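Local coordinates for Exo beta-1,2-glucooligosaccharide sophorohydrolase (non-reducing end) (PDB 5Z06), which hydrolyses linear beta-1,2-glucan and beta-1,2-glucooligosaccharides as an exo-type enzyme, releasing sophorose from the non-reducing end, at residues R344-S356 with Y408-S422. Sequence-based numbering, arbitrary orientation.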
# COMPACT_ATOMS: atom_id res chain seq x y z
N ARG A 344 -14.26 -22.96 -2.21
CA ARG A 344 -13.92 -23.15 -3.60
C ARG A 344 -14.98 -22.53 -4.52
O ARG A 344 -14.64 -21.82 -5.47
CB ARG A 344 -13.76 -24.64 -3.91
CG ARG A 344 -13.04 -24.87 -5.22
CD ARG A 344 -13.12 -26.33 -5.63
NE ARG A 344 -12.39 -26.57 -6.87
CZ ARG A 344 -11.08 -26.72 -7.00
NH1 ARG A 344 -10.24 -26.67 -5.95
NH2 ARG A 344 -10.58 -26.96 -8.21
N GLU A 345 -16.25 -22.75 -4.22
CA GLU A 345 -17.31 -22.17 -5.05
C GLU A 345 -17.25 -20.64 -5.12
O GLU A 345 -17.43 -20.05 -6.19
CB GLU A 345 -18.70 -22.64 -4.58
CG GLU A 345 -19.84 -22.32 -5.54
CD GLU A 345 -19.67 -22.89 -6.97
OE1 GLU A 345 -18.87 -23.83 -7.18
OE2 GLU A 345 -20.36 -22.40 -7.89
N GLU A 346 -17.05 -20.00 -3.96
CA GLU A 346 -16.81 -18.56 -3.91
C GLU A 346 -15.65 -18.21 -4.86
O GLU A 346 -15.78 -17.33 -5.68
CB GLU A 346 -16.46 -18.09 -2.50
CG GLU A 346 -17.62 -17.94 -1.54
CD GLU A 346 -17.16 -17.45 -0.16
OE1 GLU A 346 -16.52 -18.24 0.60
OE2 GLU A 346 -17.39 -16.27 0.15
N GLY A 347 -14.54 -18.94 -4.71
CA GLY A 347 -13.37 -18.78 -5.54
C GLY A 347 -13.66 -18.93 -7.02
O GLY A 347 -13.24 -18.11 -7.84
N VAL A 348 -14.39 -19.98 -7.35
CA VAL A 348 -14.82 -20.25 -8.71
C VAL A 348 -15.64 -19.08 -9.25
O VAL A 348 -15.39 -18.63 -10.37
CB VAL A 348 -15.58 -21.61 -8.80
CG1 VAL A 348 -16.28 -21.77 -10.15
CG2 VAL A 348 -14.60 -22.76 -8.60
N GLN A 349 -16.57 -18.57 -8.45
CA GLN A 349 -17.39 -17.42 -8.89
C GLN A 349 -16.53 -16.21 -9.16
O GLN A 349 -16.69 -15.54 -10.18
CB GLN A 349 -18.49 -17.07 -7.87
CG GLN A 349 -19.70 -18.00 -7.91
CD GLN A 349 -20.13 -18.30 -9.34
OE1 GLN A 349 -20.16 -19.46 -9.74
NE2 GLN A 349 -20.41 -17.26 -10.14
N ARG A 350 -15.61 -15.93 -8.24
CA ARG A 350 -14.66 -14.86 -8.44
C ARG A 350 -13.88 -15.04 -9.76
O ARG A 350 -13.72 -14.10 -10.52
CB ARG A 350 -13.69 -14.75 -7.28
CG ARG A 350 -12.52 -13.80 -7.53
CD ARG A 350 -12.98 -12.38 -7.82
NE ARG A 350 -13.61 -11.83 -6.64
CZ ARG A 350 -12.99 -11.15 -5.67
NH1 ARG A 350 -11.69 -10.87 -5.74
NH2 ARG A 350 -13.68 -10.76 -4.61
N PHE A 351 -13.39 -16.24 -10.01
CA PHE A 351 -12.55 -16.49 -11.19
C PHE A 351 -13.31 -16.43 -12.51
O PHE A 351 -12.75 -16.06 -13.54
CB PHE A 351 -11.73 -17.76 -11.01
CG PHE A 351 -10.44 -17.50 -10.28
CD1 PHE A 351 -10.38 -17.55 -8.89
CD2 PHE A 351 -9.29 -17.15 -10.97
CE1 PHE A 351 -9.20 -17.29 -8.21
CE2 PHE A 351 -8.12 -16.89 -10.30
CZ PHE A 351 -8.07 -16.97 -8.92
N LEU A 352 -14.60 -16.76 -12.47
CA LEU A 352 -15.47 -16.53 -13.62
C LEU A 352 -15.58 -15.04 -13.93
O LEU A 352 -15.47 -14.63 -15.08
CB LEU A 352 -16.85 -17.16 -13.39
CG LEU A 352 -16.84 -18.67 -13.43
CD1 LEU A 352 -18.13 -19.19 -12.82
CD2 LEU A 352 -16.65 -19.24 -14.84
N LYS A 353 -15.79 -14.24 -12.89
CA LYS A 353 -15.77 -12.80 -13.06
C LYS A 353 -14.39 -12.31 -13.55
O LYS A 353 -14.32 -11.56 -14.53
CB LYS A 353 -16.18 -12.10 -11.76
CG LYS A 353 -15.79 -10.64 -11.69
CD LYS A 353 -16.12 -10.06 -10.33
CE LYS A 353 -17.61 -9.86 -10.14
NZ LYS A 353 -17.81 -9.60 -8.70
N ILE A 354 -13.32 -12.74 -12.89
CA ILE A 354 -11.96 -12.34 -13.28
C ILE A 354 -11.69 -12.66 -14.75
O ILE A 354 -11.25 -11.80 -15.51
CB ILE A 354 -10.89 -13.04 -12.42
CG1 ILE A 354 -10.84 -12.38 -11.05
CG2 ILE A 354 -9.51 -12.98 -13.09
CD1 ILE A 354 -10.01 -13.14 -10.04
N THR A 355 -11.94 -13.90 -15.13
CA THR A 355 -11.71 -14.33 -16.49
C THR A 355 -12.61 -13.64 -17.51
O THR A 355 -12.11 -13.26 -18.57
CB THR A 355 -11.71 -15.86 -16.64
OG1 THR A 355 -12.95 -16.43 -16.19
CG2 THR A 355 -10.55 -16.43 -15.87
N SER A 356 -13.89 -13.40 -17.20
CA SER A 356 -14.76 -12.65 -18.14
C SER A 356 -14.28 -11.24 -18.31
O SER A 356 -14.26 -10.73 -19.41
CB SER A 356 -16.22 -12.60 -17.71
OG SER A 356 -16.74 -13.91 -17.75
N TYR A 408 -5.02 -24.95 -10.60
CA TYR A 408 -5.81 -25.14 -9.41
C TYR A 408 -7.23 -25.58 -9.73
O TYR A 408 -7.71 -26.55 -9.13
CB TYR A 408 -5.89 -23.86 -8.56
CG TYR A 408 -6.54 -24.11 -7.21
CD1 TYR A 408 -5.87 -24.81 -6.22
CD2 TYR A 408 -7.80 -23.66 -6.94
CE1 TYR A 408 -6.45 -25.05 -4.99
CE2 TYR A 408 -8.39 -23.88 -5.71
CZ TYR A 408 -7.70 -24.58 -4.74
OH TYR A 408 -8.30 -24.81 -3.51
N PHE A 409 -7.89 -24.87 -10.65
CA PHE A 409 -9.29 -25.11 -10.96
C PHE A 409 -9.37 -26.19 -12.03
O PHE A 409 -9.70 -25.94 -13.18
CB PHE A 409 -9.99 -23.82 -11.39
CG PHE A 409 -10.09 -22.81 -10.29
CD1 PHE A 409 -10.96 -23.02 -9.22
CD2 PHE A 409 -9.32 -21.63 -10.32
CE1 PHE A 409 -11.06 -22.07 -8.21
CE2 PHE A 409 -9.41 -20.70 -9.31
CZ PHE A 409 -10.27 -20.93 -8.24
N ASN A 410 -9.09 -27.41 -11.59
CA ASN A 410 -8.89 -28.56 -12.46
C ASN A 410 -10.08 -29.52 -12.43
O ASN A 410 -9.99 -30.63 -12.92
CB ASN A 410 -7.65 -29.32 -12.01
CG ASN A 410 -7.84 -29.99 -10.65
OD1 ASN A 410 -8.66 -29.58 -9.84
ND2 ASN A 410 -7.05 -31.03 -10.41
N GLN A 411 -11.18 -29.11 -11.82
CA GLN A 411 -12.32 -30.01 -11.69
C GLN A 411 -13.07 -30.08 -13.01
O GLN A 411 -13.11 -29.11 -13.77
CB GLN A 411 -13.28 -29.52 -10.62
CG GLN A 411 -12.67 -29.36 -9.25
CD GLN A 411 -13.19 -30.36 -8.30
OE1 GLN A 411 -13.04 -31.56 -8.51
NE2 GLN A 411 -13.82 -29.88 -7.24
N GLU A 412 -13.70 -31.23 -13.24
CA GLU A 412 -14.48 -31.48 -14.43
C GLU A 412 -15.90 -31.07 -14.14
O GLU A 412 -16.78 -31.91 -13.91
CB GLU A 412 -14.39 -32.96 -14.83
CG GLU A 412 -13.03 -33.42 -15.28
CD GLU A 412 -12.47 -32.62 -16.46
OE1 GLU A 412 -13.21 -31.89 -17.16
OE2 GLU A 412 -11.24 -32.72 -16.68
N ASN A 413 -16.11 -29.76 -14.12
CA ASN A 413 -17.45 -29.17 -14.08
C ASN A 413 -17.46 -27.99 -15.03
O ASN A 413 -16.41 -27.58 -15.52
CB ASN A 413 -17.86 -28.79 -12.67
CG ASN A 413 -16.94 -27.77 -12.05
OD1 ASN A 413 -16.75 -26.69 -12.59
ND2 ASN A 413 -16.39 -28.09 -10.88
N ASP A 414 -18.65 -27.46 -15.32
CA ASP A 414 -18.75 -26.48 -16.40
C ASP A 414 -18.02 -25.20 -16.05
O ASP A 414 -17.46 -24.57 -16.94
CB ASP A 414 -20.19 -26.16 -16.79
CG ASP A 414 -20.94 -25.40 -15.72
OD1 ASP A 414 -20.72 -25.75 -14.54
OD2 ASP A 414 -21.72 -24.47 -16.04
N LYS A 415 -18.06 -24.80 -14.78
CA LYS A 415 -17.46 -23.55 -14.34
C LYS A 415 -15.95 -23.56 -14.37
O LYS A 415 -15.33 -22.61 -14.84
CB LYS A 415 -17.96 -23.15 -12.95
CG LYS A 415 -19.38 -22.62 -12.99
CD LYS A 415 -19.80 -22.10 -11.62
CE LYS A 415 -21.12 -21.35 -11.71
NZ LYS A 415 -22.29 -22.20 -12.05
N GLU A 416 -15.36 -24.63 -13.84
CA GLU A 416 -13.91 -24.73 -13.83
C GLU A 416 -13.37 -24.98 -15.24
O GLU A 416 -12.34 -24.44 -15.61
CB GLU A 416 -13.44 -25.75 -12.82
CG GLU A 416 -13.85 -25.31 -11.42
CD GLU A 416 -13.11 -26.00 -10.32
OE1 GLU A 416 -13.64 -25.99 -9.19
OE2 GLU A 416 -12.02 -26.56 -10.56
N LYS A 417 -14.10 -25.75 -16.03
CA LYS A 417 -13.84 -25.88 -17.46
C LYS A 417 -13.80 -24.50 -18.14
O LYS A 417 -12.86 -24.23 -18.90
CB LYS A 417 -14.89 -26.78 -18.10
CG LYS A 417 -14.81 -26.93 -19.61
CD LYS A 417 -13.78 -27.96 -20.04
CE LYS A 417 -13.76 -28.12 -21.56
NZ LYS A 417 -15.10 -28.38 -22.16
N GLN A 418 -14.78 -23.64 -17.86
CA GLN A 418 -14.83 -22.29 -18.43
C GLN A 418 -13.65 -21.40 -17.96
O GLN A 418 -13.06 -20.66 -18.75
CB GLN A 418 -16.14 -21.63 -18.09
CG GLN A 418 -16.40 -20.36 -18.86
CD GLN A 418 -17.61 -19.60 -18.36
OE1 GLN A 418 -18.66 -20.20 -18.05
NE2 GLN A 418 -17.49 -18.27 -18.29
N ILE A 419 -13.35 -21.46 -16.66
CA ILE A 419 -12.16 -20.79 -16.12
C ILE A 419 -10.92 -21.22 -16.92
O ILE A 419 -10.19 -20.37 -17.41
CB ILE A 419 -11.98 -21.06 -14.60
CG1 ILE A 419 -13.07 -20.30 -13.81
CG2 ILE A 419 -10.58 -20.66 -14.12
CD1 ILE A 419 -13.27 -20.75 -12.38
N ARG A 420 -10.73 -22.53 -17.04
CA ARG A 420 -9.58 -23.09 -17.73
C ARG A 420 -9.54 -22.69 -19.20
O ARG A 420 -8.51 -22.19 -19.65
CB ARG A 420 -9.54 -24.61 -17.60
CG ARG A 420 -9.18 -25.10 -16.21
CD ARG A 420 -8.85 -26.58 -16.25
NE ARG A 420 -9.93 -27.39 -16.82
CZ ARG A 420 -10.99 -27.85 -16.14
NH1 ARG A 420 -11.15 -27.60 -14.83
NH2 ARG A 420 -11.90 -28.57 -16.77
N LYS A 421 -10.67 -22.87 -19.91
CA LYS A 421 -10.84 -22.46 -21.30
C LYS A 421 -10.39 -21.02 -21.50
O LYS A 421 -9.60 -20.70 -22.41
CB LYS A 421 -12.31 -22.57 -21.75
CG LYS A 421 -12.72 -23.87 -22.45
CD LYS A 421 -14.01 -23.76 -23.29
CE LYS A 421 -15.21 -24.58 -22.78
NZ LYS A 421 -16.01 -23.96 -21.66
N SER A 422 -10.92 -20.15 -20.66
CA SER A 422 -10.70 -18.73 -20.78
C SER A 422 -9.23 -18.38 -20.57
O SER A 422 -8.63 -17.68 -21.37
CB SER A 422 -11.56 -18.01 -19.76
OG SER A 422 -11.27 -16.64 -19.77
O HOH W 1 -7.90 -27.82 -6.71
O HOH W 2 -10.87 -26.45 -2.95
O HOH W 3 -15.20 -16.71 -18.01
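Glu-416 OE2 is gripped by two donors, Arg-344 NH2 at 2.8 Å and the backbone N of Gln-411, the latter coming from above the carboxylate plane. The salt bridge is side-on and bidentate: Arg-344 NE reaches the syn lone pair of Glu-416 OE1 at 2.7 Å, while guanidinium and carboxylate planes are turned 31° apart. With CG anti to the backbone N (chi1 -164°) and the chain extended as far as NE, Arg-344 reaches both the end of helix 392-408 and the start of helix 414-428. NH2 also donates to Tyr-408 O (3.0 Å), NH1 lies 3.4 Å from Tyr-408 CE2, and water 1 joins NH1 to the same carbonyl. Phe-409 CD1 lies over the rim of one guanidinium face. Were the guanidinium removed, as with an alanine here, the buried Glu-416 carboxylate would probably lose its charged mate and Tyr-408 O its NH2 donor.

The axes of segments 344-356 and 414-422 approach to 9.5 Å, their directions 34° apart; both belong to the helical domain, consistent with the (alpha/alpha)6 barrel of the glucoamylase-like six-hairpin clan, and the chain links them through helix 392-408. Asn-413 N-caps the second helix, its OD1 accepting from Glu-416 N. An apolar core of Val-348, Phe-351, Leu-352, Phe-409 and Ile-419 adjoins the salt bridge. Phe-409, just after helix 392-408, sets CE2 over one face of the Phe-351 ring, offset toward the rim, with Ile-354 CD1 over the opposite face; Val-348 CG2 touches Phe-409 CE1 (3.6 Å). Ile-337 of helix 323-338 also touches Phe-409. Ile-419 CD1 meets Phe-351 CB; Lys-415 enters as a knob among Glu-345, Gln-349, Val-348 and Leu-352, its CD 3.6 Å from Leu-352 CD1. Water 3 bridges Thr-355 OG1 and Gln-418 NE2, while Ser-422 OG, 3.3 Å from Thr-355 CB, is hydrogen-bonded to Glu-359.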